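Local coordinates for SAM-dependent O-methyltransferase (Leptospira interrogans, PDB 2HNK), which transfers a methyl group from S-adenosylmethionine to an oxygen atom of its acceptor substrate, at the interface of chains A and B. Residues are numbered along the deposited sequence; one frame, centred on the assembly and turned at random. Chains: chain A/B, SAM-dependent O-methyltransferase.

Contact 1: the interface of chains A and B. Residues chain A 176, 215-216, 227, 229; chain B 54, 57-58.
The ammonium NZ of B:Lys57 donates a hydrogen bond, within a salt bridge, to the carboxylate OD2 of A:Asp215 at 2.8 Å. It meets that oxygen from above the carboxylate plane, 44° out of it, and the two side chains cross at about a right angle. The patch belongs to a two-fold symmetric interface of the modified Rossmann fold of a SAM-dependent O-methyltransferase: helix 46-59 of chain B lies against strands 175-180, 214-219 and 225-230 of chain A.

The lysine is extended beyond CG, and its aliphatic part also covers A:Arg229. Its CB sits 3.5 Å above the guanidinium plane, over one face and offset toward the rim. At the guanidinium edge, in plane, lies water 1, 2.7 Å from A:Arg229 NE, and this water links on to the B:Lys57 carbonyl O. NH1 of A:Arg229 and NZ of B:Lys57 are 4.7 Å apart; the carboxylate of A:Asp215 probably offsets their like charges.

Beside this polar group, B:Ile54 reaches chain A with two branches. CD1 touches A:Asp215 CB and, also at 3.7 Å, A:Arg229 CB; CG1 lies roughly anti to the backbone N (chi1 -155°), which turns CD1 onto the surface formed by A:Asp215 and A:Arg229, on neighbouring strands 214-219 and 225-230. The CG2 branch meets A:Leu227 CD1 at 4.0 Å. One turn further along the helix, B:Ile58 CD1 meets both methyls of A:Leu176, 3.8 Å from A:Leu176 CD1, the side chains crossing nearly perpendicularly.

Contact 2: the interface of chains A and B. Residues chain A 8, 10, 13, 45; chain B 3-5.
The carboxylate of A:Glu13 and the side-chain amide of B:Asn5 are turned 80° apart, nearly perpendicular, and their side chains slide past each other in opposite directions. CD1 of A:Leu8 lies over one face of the amide, offset toward ND2, 3.5 Å from that nitrogen, while A:Glu13 OE2 comes nearer to the amide plane, on the ND2 side. Backbone N-H groups of chain B approach the carboxylate out of its plane. The contact joins the N-terminal segment of one O-methyltransferase chain to helix 10-18 of the other, within a two-fold symmetric interface.

Both oxygens of A:Glu13 are engaged by consecutive backbone nitrogens. N of B:Lys4 donates to OE1 at 2.8 Å, almost straight (172° at H). It reaches the syn side of that oxygen while remaining 31° out of the carboxylate plane. N of B:Asn5 donates to OE2 at 3.3 Å from above the plane, a longer and less straight bond. Engagement of both oxygens should limit rotation of the carboxylate. The ND2 group of B:Asn5 adds a weak bond to OE2, and water 3 joins OE2 to the B:Asn5 carbonyl O, 2.9 Å from the water. The glutamate reaches the segment by a chain extended beyond CG.

Because its amide hydrogens supply the main direct bonds, the chain B segment appears to be held mainly through its backbone. The side chain of B:Arg3 is incomplete in the model, and NZ of B:Lys4 lies 6.2 Å from A:Glu13 OE1, too far for a salt bridge.

Apolar contacts flank the polar centre. CD1 of A:Leu8 packs on B:Asn5 CB at 3.7 Å, whereas on the other side A:Ser45 CB approaches B:Lys4 CG. The serine hydroxyl OG is 2.7 Å from water 2, which continues to the amide oxygen OD1 of B:Asn5.

Contact 1: the interface of chains A and B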
loop_
_atom_site.group_PDB
_atom_site.type_symbol
_atom_site.label_atom_id
_atom_site.label_comp_id
_atom_site.label_asym_id
_atom_site.label_seq_id
_atom_site.Cartn_x
_atom_site.Cartn_y
_atom_site.Cartn_z
ATOM N N LEU A 176 -3.552 10.915 3.508
ATOM C CA LEU A 176 -2.373 10.184 3.072
ATOM C C LEU A 176 -1.414 10.994 2.210
ATOM O O LEU A 176 -1.820 11.654 1.251
ATOM C CB LEU A 176 -2.804 8.925 2.314
ATOM C CG LEU A 176 -1.750 8.005 1.695
ATOM C CD1 LEU A 176 -0.827 7.435 2.776
ATOM C CD2 LEU A 176 -2.435 6.887 0.908
ATOM N N ASP A 215 2.222 8.072 10.751
ATOM C CA ASP A 215 2.848 6.770 10.588
ATOM C C ASP A 215 3.425 6.686 9.167
ATOM O O ASP A 215 2.904 7.323 8.247
ATOM C CB ASP A 215 1.829 5.642 10.800
ATOM C CG ASP A 215 1.255 5.623 12.209
ATOM O OD1 ASP A 215 2.061 5.509 13.165
ATOM O OD2 ASP A 215 0.005 5.717 12.360
ATOM N N VAL A 216 4.475 5.882 8.999
ATOM C CA VAL A 216 5.175 5.719 7.727
ATOM C C VAL A 216 5.384 4.243 7.371
ATOM O O VAL A 216 5.650 3.415 8.239
ATOM C CB VAL A 216 6.565 6.464 7.727
ATOM C CG1 VAL A 216 7.435 6.047 8.916
ATOM C CG2 VAL A 216 7.313 6.250 6.421
ATOM N N LEU A 227 4.557 5.696 2.130
ATOM C CA LEU A 227 3.177 5.961 2.519
ATOM C C LEU A 227 3.221 6.624 3.892
ATOM O O LEU A 227 3.686 6.024 4.855
ATOM C CB LEU A 227 2.349 4.676 2.547
ATOM C CG LEU A 227 2.381 3.842 1.263
ATOM C CD1 LEU A 227 1.501 2.591 1.394
ATOM C CD2 LEU A 227 1.999 4.697 0.053
ATOM N N ARG A 229 0.859 8.570 6.620
ATOM C CA ARG A 229 -0.530 8.821 6.975
ATOM C C ARG A 229 -0.614 9.743 8.178
ATOM O O ARG A 229 -0.040 9.461 9.231
ATOM C CB ARG A 229 -1.289 7.511 7.251
ATOM C CG ARG A 229 -2.754 7.713 7.600
ATOM C CD ARG A 229 -3.407 6.424 8.096
ATOM N NE ARG A 229 -4.731 6.643 8.694
ATOM C CZ ARG A 229 -4.936 6.886 9.988
ATOM N NH1 ARG A 229 -3.917 6.953 10.837
ATOM N NH2 ARG A 229 -6.166 7.070 10.440
ATOM N N ILE B 54 -0.117 0.326 8.083
ATOM C CA ILE B 54 -0.574 1.519 7.370
ATOM C C ILE B 54 -1.782 1.236 6.466
ATOM O O ILE B 54 -2.734 2.019 6.422
ATOM C CB ILE B 54 0.588 2.254 6.616
ATOM C CG1 ILE B 54 0.264 3.735 6.430
ATOM C CG2 ILE B 54 0.909 1.623 5.262
ATOM C CD1 ILE B 54 1.061 4.639 7.323
ATOM N N LYS B 57 -5.040 1.071 8.432
ATOM C CA LYS B 57 -5.474 2.429 8.752
ATOM C C LYS B 57 -6.033 3.188 7.544
ATOM O O LYS B 57 -7.089 3.802 7.634
ATOM C CB LYS B 57 -4.321 3.210 9.392
ATOM C CG LYS B 57 -3.753 2.546 10.615
ATOM C CD LYS B 57 -2.832 3.471 11.380
ATOM C CE LYS B 57 -2.521 2.892 12.748
ATOM N NZ LYS B 57 -1.720 3.837 13.573
ATOM N N ILE B 58 -5.325 3.128 6.421
ATOM C CA ILE B 58 -5.734 3.795 5.186
ATOM C C ILE B 58 -7.099 3.271 4.732
ATOM O O ILE B 58 -7.978 4.052 4.371
ATOM C CB ILE B 58 -4.656 3.604 4.055
ATOM C CG1 ILE B 58 -3.377 4.380 4.382
ATOM C CG2 ILE B 58 -5.187 4.008 2.690
ATOM C CD1 ILE B 58 -2.171 3.991 3.499
HETATM O O HOH W 1 -6.940 7.012 7.205
#

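Contact 2: the interface of chains A and B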
loop_
_atom_site.group_PDB
_atom_site.type_symbol
_atom_site.label_atom_id
_atom_site.label_comp_id
_atom_site.label_asym_id
_atom_site.label_seq_id
_atom_site.Cartn_x
_atom_site.Cartn_y
_atom_site.Cartn_z
ATOM N N LEU A 8 14.861 -9.078 -7.058
ATOM C CA LEU A 8 14.165 -9.049 -8.325
ATOM C C LEU A 8 15.120 -9.286 -9.469
ATOM O O LEU A 8 16.276 -8.876 -9.424
ATOM C CB LEU A 8 13.417 -7.731 -8.510
ATOM C CG LEU A 8 12.203 -7.528 -7.601
ATOM C CD1 LEU A 8 11.622 -6.157 -7.841
ATOM C CD2 LEU A 8 11.151 -8.600 -7.831
ATOM N N GLU A 10 14.986 -9.326 -13.982
ATOM C CA GLU A 10 14.184 -8.774 -15.057
ATOM C C GLU A 10 13.089 -9.744 -15.498
ATOM O O GLU A 10 12.004 -9.317 -15.895
ATOM C CB GLU A 10 15.069 -8.290 -16.206
ATOM C CG GLU A 10 15.895 -7.061 -15.767
ATOM C CD GLU A 10 16.762 -6.483 -16.857
ATOM O OE1 GLU A 10 16.325 -6.486 -18.035
ATOM O OE2 GLU A 10 17.875 -6.003 -16.529
ATOM N N GLU A 13 10.427 -9.424 -12.877
ATOM C CA GLU A 13 9.715 -8.181 -13.193
ATOM C C GLU A 13 8.770 -8.341 -14.380
ATOM O O GLU A 13 7.665 -7.795 -14.378
ATOM C CB GLU A 13 10.687 -7.023 -13.420
ATOM C CG GLU A 13 11.223 -6.448 -12.110
ATOM C CD GLU A 13 12.145 -5.253 -12.285
ATOM O OE1 GLU A 13 12.340 -4.783 -13.431
ATOM O OE2 GLU A 13 12.680 -4.780 -11.253
ATOM N N SER A 45 6.709 3.615 -13.639
ATOM C CA SER A 45 6.353 2.370 -14.324
ATOM C C SER A 45 4.831 2.202 -14.296
ATOM O O SER A 45 4.162 2.804 -13.454
ATOM C CB SER A 45 7.021 1.181 -13.624
ATOM O OG SER A 45 6.719 1.165 -12.236
ATOM N N ARG B 3 15.717 -2.377 -15.205
ATOM C CA ARG B 3 14.917 -2.746 -13.999
ATOM C C ARG B 3 13.943 -1.639 -13.582
ATOM O O ARG B 3 14.286 -0.456 -13.589
ATOM C CB ARG B 3 15.832 -3.120 -12.853
ATOM N N LYS B 4 12.721 -2.035 -13.233
ATOM C CA LYS B 4 11.683 -1.098 -12.796
ATOM C C LYS B 4 11.829 -0.705 -11.332
ATOM O O LYS B 4 11.438 0.385 -10.941
ATOM C CB LYS B 4 10.285 -1.676 -13.052
ATOM C CG LYS B 4 9.841 -1.572 -14.501
ATOM C CD LYS B 4 8.822 -2.644 -14.864
ATOM C CE LYS B 4 8.210 -2.364 -16.227
ATOM N NZ LYS B 4 7.235 -3.412 -16.612
ATOM N N ASN B 5 12.388 -1.601 -10.528
ATOM C CA ASN B 5 12.522 -1.378 -9.100
ATOM C C ASN B 5 13.974 -1.303 -8.696
ATOM O O ASN B 5 14.824 -1.996 -9.256
ATOM C CB ASN B 5 11.816 -2.480 -8.312
ATOM C CG ASN B 5 10.355 -2.605 -8.678
ATOM O OD1 ASN B 5 9.518 -1.828 -8.215
ATOM N ND2 ASN B 5 10.035 -3.586 -9.522
HETATM O O HOH W 2 8.136 -0.295 -10.424
HETATM O O HOH W 3 15.318 -4.873 -9.506
#

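The C-alpha centres of contacts 1 and 2 lie about 25 Å apart on the same two-fold symmetric interface, and each has a twin with the chains exchanged. They share no residue, but they are close in sequence at one point: A:Ser45 of contact 2 immediately precedes helix 46-59, whose chain B copy supplies contact 1. Contact 1 joins this helix to strands of the partner's core, whereas contact 2 is an arm exchange in which an N-terminal segment reaches across to the other subunit. Together they pair core packing with reciprocal tail binding, consistent with a dimer, although the coordinates alone do not prove that state in solution.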